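Local coordinates for protein rhodopsin (Rubrobacter xylanophilus, PDB 6KFQ) that binds retinal covalently and acts as a light-driven proton pump in the membrane, at residues V11-G16 with T40-A45; L18-L23 with A208-G213. All blocks are in the same frame, centred on the assembly; numbering follows the deposited sequence.

Both contacts belong to the seven-helix bundle of the microbial rhodopsins and share its first helix, 2-23. Interaction 1 pairs that helix with the second, 32-53; interaction 2, about two helical turns further along it, pairs it with the seventh, 194-218. Along the chain the segments come in the order 11-16, 18-23, 40-45, 208-213, so the two contacts cross. Their centres lie about 7 Å apart and they touch directly: T42 CG2 is 3.6 Å from F20 CE2, and M13 CE is 3.7 Å from K209 CD. Together they bring helices 2-23 and 32-53 against the stem of K209, the lysine that carries retinal.

Interaction 1. Residues V11-G16 with T40-A45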
loop_
_atom_site.group_PDB
_atom_site.type_symbol
_atom_site.label_atom_id
_atom_site.label_comp_id
_atom_site.label_asym_id
_atom_site.label_seq_id
_atom_site.Cartn_x
_atom_site.Cartn_y
_atom_site.Cartn_z
ATOM N N VAL A 11 -6.358 4.744 -14.730
ATOM C CA VAL A 11 -7.331 5.828 -14.654
ATOM C C VAL A 11 -7.823 6.008 -13.221
ATOM O O VAL A 11 -7.948 7.136 -12.729
ATOM C CB VAL A 11 -8.482 5.570 -15.645
ATOM C CG1 VAL A 11 -9.568 6.625 -15.488
ATOM C CG2 VAL A 11 -7.944 5.569 -17.069
ATOM N N GLY A 12 -8.071 4.909 -12.515
ATOM C CA GLY A 12 -8.494 5.020 -11.127
ATOM C C GLY A 12 -7.481 5.745 -10.259
ATOM O O GLY A 12 -7.837 6.611 -9.456
ATOM N N MET A 13 -6.205 5.382 -10.393
ATOM C CA MET A 13 -5.166 6.049 -9.610
ATOM C C MET A 13 -4.982 7.486 -10.071
ATOM O O MET A 13 -4.738 8.384 -9.255
ATOM C CB MET A 13 -3.846 5.294 -9.725
ATOM C CG MET A 13 -3.877 3.887 -9.167
ATOM S SD MET A 13 -4.181 3.918 -7.393
ATOM C CE MET A 13 -4.029 2.168 -7.025
ATOM N N LEU A 14 -5.086 7.719 -11.379
ATOM C CA LEU A 14 -4.969 9.075 -11.895
ATOM C C LEU A 14 -6.072 9.955 -11.335
ATOM O O LEU A 14 -5.809 11.045 -10.820
ATOM C CB LEU A 14 -5.006 9.057 -13.428
ATOM C CG LEU A 14 -4.989 10.437 -14.077
ATOM C CD1 LEU A 14 -3.814 11.241 -13.552
ATOM C CD2 LEU A 14 -4.918 10.298 -15.590
ATOM N N LEU A 15 -7.322 9.493 -11.423
ATOM C CA LEU A 15 -8.434 10.288 -10.913
ATOM C C LEU A 15 -8.303 10.517 -9.415
ATOM O O LEU A 15 -8.589 11.611 -8.915
ATOM C CB LEU A 15 -9.762 9.606 -11.227
ATOM C CG LEU A 15 -10.193 9.540 -12.692
ATOM C CD1 LEU A 15 -11.544 8.861 -12.781
ATOM C CD2 LEU A 15 -10.256 10.941 -13.301
ATOM N N GLY A 16 -7.883 9.492 -8.682
ATOM C CA GLY A 16 -7.633 9.679 -7.262
ATOM C C GLY A 16 -6.559 10.714 -6.994
ATOM O O GLY A 16 -6.707 11.561 -6.108
ATOM N N THR A 40 0.710 11.430 -3.421
ATOM C CA THR A 40 1.908 10.770 -3.933
ATOM C C THR A 40 1.719 9.261 -3.997
ATOM O O THR A 40 2.225 8.603 -4.915
ATOM C CB THR A 40 3.119 11.121 -3.066
ATOM O OG1 THR A 40 3.448 12.502 -3.238
ATOM C CG2 THR A 40 4.324 10.279 -3.448
ATOM N N ILE A 41 0.997 8.697 -3.026
ATOM C CA ILE A 41 0.699 7.266 -3.048
ATOM C C ILE A 41 -0.033 6.900 -4.334
ATOM O O ILE A 41 0.374 5.988 -5.063
ATOM C CB ILE A 41 -0.112 6.873 -1.801
ATOM C CG1 ILE A 41 0.783 6.923 -0.555
ATOM C CG2 ILE A 41 -0.754 5.488 -1.973
ATOM C CD1 ILE A 41 0.027 6.863 0.763
ATOM N N THR A 42 -1.110 7.624 -4.648
ATOM C CA THR A 42 -1.871 7.293 -5.848
ATOM C C THR A 42 -1.116 7.683 -7.111
ATOM O O THR A 42 -1.223 6.991 -8.131
ATOM C CB THR A 42 -3.247 7.958 -5.810
ATOM O OG1 THR A 42 -3.106 9.359 -5.529
ATOM C CG2 THR A 42 -4.135 7.295 -4.753
ATOM N N GLY A 43 -0.343 8.768 -7.056
ATOM C CA GLY A 43 0.398 9.206 -8.230
ATOM C C GLY A 43 1.459 8.206 -8.649
ATOM O O GLY A 43 1.602 7.897 -9.836
ATOM N N ILE A 44 2.220 7.687 -7.678
ATOM C CA ILE A 44 3.201 6.647 -7.978
ATOM C C ILE A 44 2.505 5.413 -8.534
ATOM O O ILE A 44 2.965 4.805 -9.507
ATOM C CB ILE A 44 4.033 6.313 -6.723
ATOM C CG1 ILE A 44 5.018 7.443 -6.411
ATOM C CG2 ILE A 44 4.772 4.979 -6.896
ATOM C CD1 ILE A 44 6.142 7.560 -7.424
ATOM N N ALA A 45 1.376 5.029 -7.933
ATOM C CA ALA A 45 0.619 3.896 -8.455
ATOM C C ALA A 45 0.122 4.171 -9.872
ATOM O O ALA A 45 0.135 3.276 -10.727
ATOM C CB ALA A 45 -0.546 3.571 -7.517
#
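M13 of helix 2-23 lays its thioether alongside the methyl of A45 on helix 32-53, between the first two helices of the microbial rhodopsin bundle. SD stands 3.7 Å from A45 CB, and CE is scarcely farther, at 3.8 Å from the same carbon, so the sulfur and its terminal methyl both lie against this one methyl. The side chain gets there by a bend: CG sits anti to the carbonyl carbon, chi2 turns the chain at -64°, and chi3 then runs straight. At A45 a larger group would probably press on the methionine. Nearer the backbone, M13 CB rests 3.5 Å from T42 O, the shortest approach between the segments. The two short segments run roughly antiparallel, at 148°, their axes approaching to 7.9 Å, with M13 and T42 in register. G16, with no side chain, keeps its backbone close to T42, where a beta carbon would point at CG2. T42 holds its hydroxyl between its own backbone N and carbonyl carbon (chi1 51°); OG1 is hydrogen-bonded to A39 O as well as to T17, whose OG1 also bonds M13 O. M13 and A45 both touch K209, which carries the retinal, and M13 also meets D205. An alanine here would keep only CB against T42 O, and is likely to take the CG, SD and CE contacts from A45 and a neighbour from K209, opening a gap between them. Within the segments the contact is apolar packing, and the hydrogen bond between T17 OG1 and T42 OG1 joins the same helices just beyond them, giving the buried T42 hydroxyl a partner.

Interaction 2. Residues L18-L23 with A208-G213; sequences LYFAFL and AKVGFG. With RET (retinal), chain R; MPG ([(Z)-octadec-9-enyl] (2R)-2,3-bis(oxidanyl)propanoate), chain K.
F20 pushes the end of its ring against the backbone of helix 194-218 near G213, joining the first and seventh helices of the microbial rhodopsin bundle. Segments 18-23 and 208-213 run roughly parallel, at 27°, but their axes are 11.4 Å apart, and the aromatic ring spans the gap. With CG anti to the carbonyl carbon (chi1 -62°), the ring points across to the other helix and CZ leads. It arrives 3.5 Å from G213 C, obliquely, while V210 O lies at the ring's edge in its plane, 3.7 Å from CZ. K209 O also sits near that plane, so the weakly positive C-H rim faces two carbonyl oxygens, which is probably mildly favourable. A beta carbon at G213 would clash with F20 CE2 as the ring stands, which explains why a glycine fits here. The ring is further packed by T38, T42, L214 and L217, which suits a large apolar residue at this buried site. V210 contributes more loosely through CG1. On the helix 194-218 side, a wider pi-type turn covers residues 208-211. After it, G213 N donates to K209 O at 2.8 Å in the usual helical pattern, and the K209 side chain leads away from F20 towards D74 and T78. G211 CA lies 3.6 Å from C15 of a bound lipid, MPG, and a beta carbon there would be crowded by MPG C17. A208 brings its CB to 4.0 Å from C20 of retinal. The lysine chain runs extended until its last torsion bends it at 81°, and there K209 NZ is covalently bonded to retinal C15 at 1.4 Å, the Schiff-base linkage.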
loop_
_atom_site.group_PDB
_atom_site.type_symbol
_atom_site.label_atom_id
_atom_site.label_comp_id
_atom_site.label_asym_id
_atom_site.label_seq_id
_atom_site.Cartn_x
_atom_site.Cartn_y
_atom_site.Cartn_z
ATOM N N LEU A 18 -5.625 13.255 -8.898
ATOM C CA LEU A 18 -6.138 14.581 -9.216
ATOM C C LEU A 18 -7.100 15.069 -8.143
ATOM O O LEU A 18 -7.049 16.238 -7.741
ATOM C CB LEU A 18 -6.824 14.561 -10.586
ATOM C CG LEU A 18 -5.954 14.134 -11.770
ATOM C CD1 LEU A 18 -6.721 14.255 -13.078
ATOM C CD2 LEU A 18 -4.669 14.951 -11.808
ATOM N N TYR A 19 -7.987 14.191 -7.670
ATOM C CA TYR A 19 -8.925 14.596 -6.627
ATOM C C TYR A 19 -8.202 14.933 -5.330
ATOM O O TYR A 19 -8.539 15.918 -4.665
ATOM C CB TYR A 19 -9.960 13.501 -6.381
ATOM C CG TYR A 19 -11.055 13.926 -5.431
ATOM C CD1 TYR A 19 -11.369 13.169 -4.313
ATOM C CD2 TYR A 19 -11.770 15.107 -5.650
ATOM C CE1 TYR A 19 -12.372 13.560 -3.446
ATOM C CE2 TYR A 19 -12.773 15.504 -4.785
ATOM C CZ TYR A 19 -13.075 14.726 -3.688
ATOM O OH TYR A 19 -14.068 15.114 -2.810
ATOM N N PHE A 20 -7.213 14.121 -4.944
ATOM C CA PHE A 20 -6.480 14.419 -3.716
ATOM C C PHE A 20 -5.686 15.711 -3.854
ATOM O O PHE A 20 -5.585 16.486 -2.899
ATOM C CB PHE A 20 -5.550 13.261 -3.345
ATOM C CG PHE A 20 -6.262 11.973 -3.065
ATOM C CD1 PHE A 20 -7.619 11.951 -2.804
ATOM C CD2 PHE A 20 -5.555 10.772 -3.046
ATOM C CE1 PHE A 20 -8.271 10.759 -2.560
ATOM C CE2 PHE A 20 -6.200 9.577 -2.795
ATOM C CZ PHE A 20 -7.559 9.570 -2.552
ATOM N N ALA A 21 -5.115 15.964 -5.033
ATOM C CA ALA A 21 -4.443 17.242 -5.245
ATOM C C ALA A 21 -5.428 18.398 -5.122
ATOM O O ALA A 21 -5.075 19.473 -4.624
ATOM C CB ALA A 21 -3.751 17.258 -6.608
ATOM N N PHE A 22 -6.676 18.186 -5.550
ATOM C CA PHE A 22 -7.692 19.227 -5.433
ATOM C C PHE A 22 -8.065 19.489 -3.977
ATOM O O PHE A 22 -8.146 20.647 -3.548
ATOM C CB PHE A 22 -8.939 18.850 -6.230
ATOM C CG PHE A 22 -10.081 19.797 -6.020
ATOM C CD1 PHE A 22 -10.143 20.988 -6.728
ATOM C CD2 PHE A 22 -11.080 19.515 -5.098
ATOM C CE1 PHE A 22 -11.180 21.879 -6.525
ATOM C CE2 PHE A 22 -12.122 20.408 -4.891
ATOM C CZ PHE A 22 -12.171 21.587 -5.608
ATOM N N LEU A 23 -8.333 18.426 -3.205
ATOM C CA LEU A 23 -8.742 18.607 -1.810
ATOM C C LEU A 23 -7.688 19.350 -1.002
ATOM O O LEU A 23 -8.009 19.970 0.024
ATOM C CB LEU A 23 -9.023 17.256 -1.153
ATOM C CG LEU A 23 -10.124 16.341 -1.688
ATOM C CD1 LEU A 23 -10.011 14.967 -0.997
ATOM C CD2 LEU A 23 -11.492 16.962 -1.453
ATOM N N ALA A 208 -7.050 0.012 -1.388
ATOM C CA ALA A 208 -6.000 0.271 -0.407
ATOM C C ALA A 208 -5.336 1.630 -0.578
ATOM O O ALA A 208 -4.647 2.078 0.353
ATOM C CB ALA A 208 -4.941 -0.843 -0.482
ATOM N N LYS A 209 -5.542 2.304 -1.720
ATOM C CA LYS A 209 -4.929 3.603 -1.986
ATOM C C LYS A 209 -5.970 4.690 -2.201
ATOM O O LYS A 209 -5.949 5.698 -1.488
ATOM C CB LYS A 209 -3.987 3.526 -3.201
ATOM C CG LYS A 209 -2.740 2.643 -2.971
ATOM C CD LYS A 209 -1.773 2.652 -4.154
ATOM C CE LYS A 209 -0.476 1.908 -3.813
ATOM N NZ LYS A 209 -0.612 0.432 -3.949
ATOM N N VAL A 210 -6.871 4.527 -3.170
ATOM C CA VAL A 210 -7.890 5.549 -3.389
ATOM C C VAL A 210 -8.967 5.473 -2.320
ATOM O O VAL A 210 -9.407 6.501 -1.805
ATOM C CB VAL A 210 -8.486 5.421 -4.802
ATOM C CG1 VAL A 210 -9.637 6.433 -4.979
ATOM C CG2 VAL A 210 -7.412 5.663 -5.843
ATOM N N GLY A 211 -9.405 4.264 -1.962
ATOM C CA GLY A 211 -10.372 4.142 -0.882
ATOM C C GLY A 211 -9.809 4.638 0.436
ATOM O O GLY A 211 -10.425 5.453 1.126
ATOM N N PHE A 212 -8.626 4.135 0.803
ATOM C CA PHE A 212 -7.881 4.648 1.950
ATOM C C PHE A 212 -7.785 6.170 1.915
ATOM O O PHE A 212 -8.177 6.851 2.869
ATOM C CB PHE A 212 -6.495 3.977 1.948
ATOM C CG PHE A 212 -5.588 4.338 3.103
ATOM C CD1 PHE A 212 -4.865 5.518 3.089
ATOM C CD2 PHE A 212 -5.369 3.433 4.139
ATOM C CE1 PHE A 212 -3.993 5.829 4.126
ATOM C CE2 PHE A 212 -4.477 3.730 5.174
ATOM C CZ PHE A 212 -3.802 4.926 5.168
ATOM N N GLY A 213 -7.302 6.727 0.799
ATOM C CA GLY A 213 -7.053 8.155 0.750
ATOM C C GLY A 213 -8.316 8.989 0.810
ATOM O O GLY A 213 -8.323 10.065 1.413
HETATM C C1 RET R . 3.678 -10.234 -1.309
HETATM C C2 RET R . 4.225 -11.633 -1.627
HETATM C C3 RET R . 5.062 -12.256 -0.530
HETATM C C4 RET R . 4.302 -12.310 0.780
HETATM C C5 RET R . 3.509 -11.058 1.083
HETATM C C6 RET R . 3.302 -10.083 0.179
HETATM C C7 RET R . 2.521 -8.912 0.554
HETATM C C8 RET R . 2.283 -7.753 -0.119
HETATM C C9 RET R . 1.492 -6.610 0.276
HETATM C C10 RET R . 1.241 -5.654 -0.638
HETATM C C11 RET R . 0.491 -4.444 -0.462
HETATM C C12 RET R . 0.362 -3.578 -1.462
HETATM C C13 RET R . -0.340 -2.316 -1.437
HETATM C C14 RET R . -0.262 -1.510 -2.523
HETATM C C15 RET R . -0.847 -0.210 -2.695
HETATM C C16 RET R . 4.759 -9.217 -1.701
HETATM C C17 RET R . 2.464 -10.057 -2.241
HETATM C C18 RET R . 3.149 -10.946 2.540
HETATM C C19 RET R . 0.963 -6.550 1.681
HETATM C C20 RET R . -1.091 -1.947 -0.189
HETATM C C15 MPG K . -13.700 3.894 0.556
HETATM C C16 MPG K . -14.204 2.477 0.679
HETATM C C17 MPG K . -13.144 1.449 0.955
HETATM C C18 MPG K . -13.685 0.040 1.022
#